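Local coordinates for protein dihydrodipicolinate synthase (PDB 3HIJ) that probably condenses pyruvate, held as an enzyme-bound Schiff base, with aspartate semialdehyde in the diaminopimelate route to lysine, at residues A[102-107]-A[130-135]; A[110-115]-A[141-146]. All coordinates share one frame; numbering follows the deposited sequence.

Neighbouring strands of a TIM barrel, and the loops that leave their C-terminal ends, make up this worked example. Contact 1 pairs strand 101-105 with strand 132-135, and helix 114-126 connects the two as a beta-alpha-beta crossover. Contact 2 lies about 14 Å away, centre to centre, where the loop leading into that helix meets the loop between helices 138-141 and 147-154. Along the chain the segments alternate: 102-107, 110-115, 130-135, 141-146. The contacts touch through a probable hydrogen bond, Ala106 O to Ser141 OG at 2.8 Å, and through packing of Pro107 on Pro112. Contact 1 thus lies in the barrel wall and contact 2 in the beta-alpha loops at its C-terminal end, where TIM barrels carry their active sites; both reach a second subunit.

Contact 1. Residues A[102-107]-A[130-135]; sequences VMLVAP and LPVMLY
Met103 and Tyr135 lie on the same face of the sheet, and their side chains cross at a slant. The sulfur SD of Met103 sits 4.4 Å from the centroid of the Tyr135 ring, a Met-aromatic contact, 37° off the ring normal. Up to SD the methionine chain is extended; its last torsion (chi3 66°) then folds CE back to 3.7 Å from Tyr135 CD2. Val105 runs alongside the tyrosine, pointing the same way, and its CG2 comes to 3.5 Å from the same CD2. Two methyl groups therefore meet the same ring atom, while the phenolic OH is hydrogen-bonded to Thr46 OG1.

The strands beneath are parallel neighbours in the wall of a TIM barrel, with Val102, Met103, Leu104 and Val105 level with Val132, Met133, Leu134 and Tyr135. Their backbone bonds alternate in direction, from Val102 N to Pro131 O through to Ala106 N to Tyr135 O; the one from Tyr135 N to Leu104 O is weak.

On the other face, Val102 and Val132 touch through their CG2 methyls, 3.7 Å apart. Leu104 meets Val132 at about a right angle, CD1 lying 3.6 Å from Val132 CG1. Leu104 also packs against Phe121 and Ile124 of the connecting helix 114-126, whereas Tyr109 of the second subunit packs on Val105 and Tyr135.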
# COMPACT_ATOMS: atom_id res chain seq x y z
N VAL A 102 24.29 17.18 12.61
CA VAL A 102 23.81 15.81 12.83
C VAL A 102 22.58 15.59 11.99
O VAL A 102 21.80 16.56 11.74
CB VAL A 102 23.53 15.49 14.32
CG1 VAL A 102 24.83 15.52 15.14
CG2 VAL A 102 22.45 16.44 14.96
N MET A 103 22.41 14.35 11.55
CA MET A 103 21.22 13.93 10.81
C MET A 103 20.36 13.01 11.72
O MET A 103 20.90 12.09 12.32
CB MET A 103 21.60 13.18 9.53
CG MET A 103 20.35 12.80 8.71
SD MET A 103 20.79 11.85 7.27
CE MET A 103 21.45 10.31 8.02
N LEU A 104 19.06 13.29 11.83
CA LEU A 104 18.21 12.59 12.76
C LEU A 104 17.12 11.91 12.00
O LEU A 104 16.21 12.56 11.49
CB LEU A 104 17.53 13.59 13.73
CG LEU A 104 18.48 14.39 14.59
CD1 LEU A 104 17.69 15.27 15.59
CD2 LEU A 104 19.54 13.50 15.30
N VAL A 105 17.17 10.59 11.92
CA VAL A 105 16.09 9.84 11.23
C VAL A 105 14.76 9.82 11.95
O VAL A 105 14.70 9.84 13.19
CB VAL A 105 16.57 8.36 10.96
CG1 VAL A 105 16.67 7.51 12.27
CG2 VAL A 105 15.67 7.72 9.92
N ALA A 106 13.67 9.72 11.23
CA ALA A 106 12.36 9.44 11.88
C ALA A 106 12.48 8.10 12.57
O ALA A 106 12.99 7.15 11.95
CB ALA A 106 11.25 9.34 10.83
N PRO A 107 12.10 8.02 13.87
CA PRO A 107 12.21 6.74 14.61
C PRO A 107 11.52 5.61 13.84
O PRO A 107 10.33 5.72 13.45
CB PRO A 107 11.48 7.02 15.93
CG PRO A 107 11.89 8.43 16.20
CD PRO A 107 11.70 9.11 14.78
N LEU A 130 24.88 22.26 17.41
CA LEU A 130 25.04 21.99 15.98
C LEU A 130 23.76 22.12 15.13
O LEU A 130 22.65 21.95 15.61
CB LEU A 130 25.71 20.62 15.76
CG LEU A 130 27.14 20.49 16.32
CD1 LEU A 130 27.69 19.18 15.93
CD2 LEU A 130 28.07 21.57 15.76
N PRO A 131 23.93 22.41 13.85
CA PRO A 131 22.81 22.30 12.92
C PRO A 131 22.30 20.85 12.83
O PRO A 131 23.11 19.92 12.82
CB PRO A 131 23.45 22.65 11.55
CG PRO A 131 24.73 23.38 11.85
CD PRO A 131 25.11 23.12 13.29
N VAL A 132 20.99 20.71 12.65
CA VAL A 132 20.34 19.41 12.53
C VAL A 132 19.66 19.26 11.17
O VAL A 132 18.92 20.16 10.73
CB VAL A 132 19.27 19.26 13.63
CG1 VAL A 132 18.36 18.03 13.35
CG2 VAL A 132 19.97 19.17 15.04
N MET A 133 19.90 18.12 10.52
CA MET A 133 19.10 17.76 9.33
C MET A 133 18.08 16.64 9.70
O MET A 133 18.52 15.59 10.17
CB MET A 133 20.03 17.25 8.24
CG MET A 133 19.31 16.70 7.01
SD MET A 133 20.57 16.25 5.80
CE MET A 133 21.02 17.80 5.12
N LEU A 134 16.79 16.86 9.55
CA LEU A 134 15.80 15.78 9.69
C LEU A 134 15.96 14.75 8.55
O LEU A 134 16.51 15.08 7.49
CB LEU A 134 14.38 16.35 9.62
CG LEU A 134 14.19 17.45 10.64
CD1 LEU A 134 12.78 18.07 10.47
CD2 LEU A 134 14.45 16.98 12.13
N TYR A 135 15.49 13.52 8.75
CA TYR A 135 15.59 12.54 7.69
C TYR A 135 14.28 11.78 7.68
O TYR A 135 13.99 10.99 8.58
CB TYR A 135 16.83 11.68 7.95
CG TYR A 135 17.06 10.40 7.17
CD1 TYR A 135 16.47 10.18 5.91
CD2 TYR A 135 17.89 9.39 7.71
CE1 TYR A 135 16.73 9.05 5.23
CE2 TYR A 135 18.11 8.23 7.04
CZ TYR A 135 17.54 8.07 5.80
OH TYR A 135 17.79 6.94 5.11

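Contact 2. Residues A[110-115]-A[141-146]; sequences NKPSQE and SIVQIS
Gln114, in the first turn of helix 114-126, reaches across to the loop at Gln144 and Ser146. From CB its chain runs to CG, 4.1 Å from Ser146 OG, and a bend at chi2 (-54°) then turns the amide toward the other backbone. CD lies near Ser146 N and CB. At the tip the amide divides its work. NE2 gives an almost straight bond (175°) to Gln144 O at 2.9 Å, with the acceptor lying in the amide plane. OE1 receives Ser146 N at 2.8 Å, the donor standing above the carbonyl plane. Ser146 OG also lies 3.0 Å from OE1, and both oxygens hydrogen-bond to Thr149 OG1.

Farther along, Val143 points its CG1 at the Lys111-Pro112 backbone, 3.7 Å from Lys111 CA. A water joins the segments beyond it, accepting from Lys111 N and donating to Ser141 O.

Ser113 and Ser146 are the N-caps of helices 114-126 and 147-154. Through its bonds Gln114 joins the start of the first helix to the residues leading into the second; both segments belong to beta-alpha loops, which follow strands 101-105 and 132-135 at the C-terminal end of the TIM barrel.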
# COMPACT_ATOMS: atom_id res chain seq x y z
N ASN A 110 9.08 1.67 16.31
CA ASN A 110 8.12 2.00 17.37
C ASN A 110 6.99 2.91 16.98
O ASN A 110 6.11 3.15 17.76
CB ASN A 110 8.77 2.47 18.73
CG ASN A 110 9.85 3.51 18.55
OD1 ASN A 110 9.99 4.11 17.49
ND2 ASN A 110 10.60 3.79 19.64
N LYS A 111 7.02 3.41 15.77
CA LYS A 111 5.89 4.10 15.15
C LYS A 111 5.32 5.24 15.98
O LYS A 111 4.12 5.26 16.31
CB LYS A 111 4.82 3.08 14.73
CG LYS A 111 5.28 2.08 13.59
CD LYS A 111 4.03 1.43 12.96
CE LYS A 111 3.25 0.66 14.06
NZ LYS A 111 1.81 0.28 13.64
N PRO A 112 6.18 6.22 16.32
CA PRO A 112 5.74 7.40 17.08
C PRO A 112 4.68 8.20 16.33
O PRO A 112 4.56 8.05 15.10
CB PRO A 112 7.00 8.26 17.21
CG PRO A 112 7.91 7.84 15.97
CD PRO A 112 7.55 6.33 15.78
N SER A 113 3.93 9.05 17.05
CA SER A 113 2.93 9.89 16.41
C SER A 113 3.72 11.13 15.87
O SER A 113 4.91 11.29 16.19
CB SER A 113 1.90 10.41 17.45
OG SER A 113 2.63 11.09 18.49
N GLN A 114 3.02 12.05 15.17
CA GLN A 114 3.59 13.36 14.79
C GLN A 114 4.07 14.16 16.01
O GLN A 114 5.15 14.72 16.00
CB GLN A 114 2.51 14.18 14.04
CG GLN A 114 2.09 13.51 12.68
CD GLN A 114 3.32 13.24 11.79
OE1 GLN A 114 4.18 14.13 11.55
NE2 GLN A 114 3.39 12.02 11.27
N GLU A 115 3.26 14.21 17.07
CA GLU A 115 3.65 15.01 18.28
C GLU A 115 4.84 14.34 18.97
O GLU A 115 5.73 15.00 19.46
CB GLU A 115 2.46 15.24 19.23
CG GLU A 115 2.80 16.04 20.52
CD GLU A 115 3.40 17.46 20.24
OE1 GLU A 115 3.19 17.99 19.16
OE2 GLU A 115 4.10 18.05 21.09
N SER A 141 11.15 3.57 7.96
CA SER A 141 10.59 3.81 9.32
C SER A 141 9.07 3.66 9.39
O SER A 141 8.47 3.71 10.47
CB SER A 141 10.94 5.23 9.75
OG SER A 141 12.35 5.26 9.97
N ILE A 142 8.44 3.52 8.23
CA ILE A 142 6.97 3.42 8.10
C ILE A 142 6.23 4.73 8.31
O ILE A 142 5.49 5.13 7.44
CB ILE A 142 6.33 2.26 8.93
CG1 ILE A 142 6.93 0.95 8.43
CG2 ILE A 142 4.77 2.15 8.64
CD1 ILE A 142 6.53 -0.19 9.24
N VAL A 143 6.43 5.37 9.47
CA VAL A 143 5.81 6.66 9.70
C VAL A 143 6.51 7.68 8.73
O VAL A 143 7.64 7.45 8.24
CB VAL A 143 5.99 7.15 11.14
CG1 VAL A 143 5.22 6.23 12.20
CG2 VAL A 143 7.47 7.24 11.41
N GLN A 144 5.81 8.76 8.43
CA GLN A 144 6.36 9.90 7.70
C GLN A 144 6.39 11.09 8.66
O GLN A 144 5.53 11.20 9.57
CB GLN A 144 5.46 10.29 6.49
CG GLN A 144 3.99 9.92 6.64
CD GLN A 144 3.01 11.17 6.77
OE1 GLN A 144 2.94 12.02 5.86
NE2 GLN A 144 2.21 11.23 7.89
N ILE A 145 7.35 11.99 8.46
CA ILE A 145 7.31 13.24 9.19
C ILE A 145 6.35 14.11 8.37
O ILE A 145 6.66 14.44 7.23
CB ILE A 145 8.70 13.91 9.29
CG1 ILE A 145 9.76 12.85 9.69
CG2 ILE A 145 8.64 15.01 10.37
CD1 ILE A 145 11.13 13.40 9.82
N SER A 146 5.16 14.42 8.89
CA SER A 146 4.22 15.20 8.12
C SER A 146 4.80 16.56 7.74
O SER A 146 5.68 17.11 8.44
CB SER A 146 2.87 15.40 8.87
OG SER A 146 3.08 16.36 9.89
O HOH W 1 8.46 3.81 13.29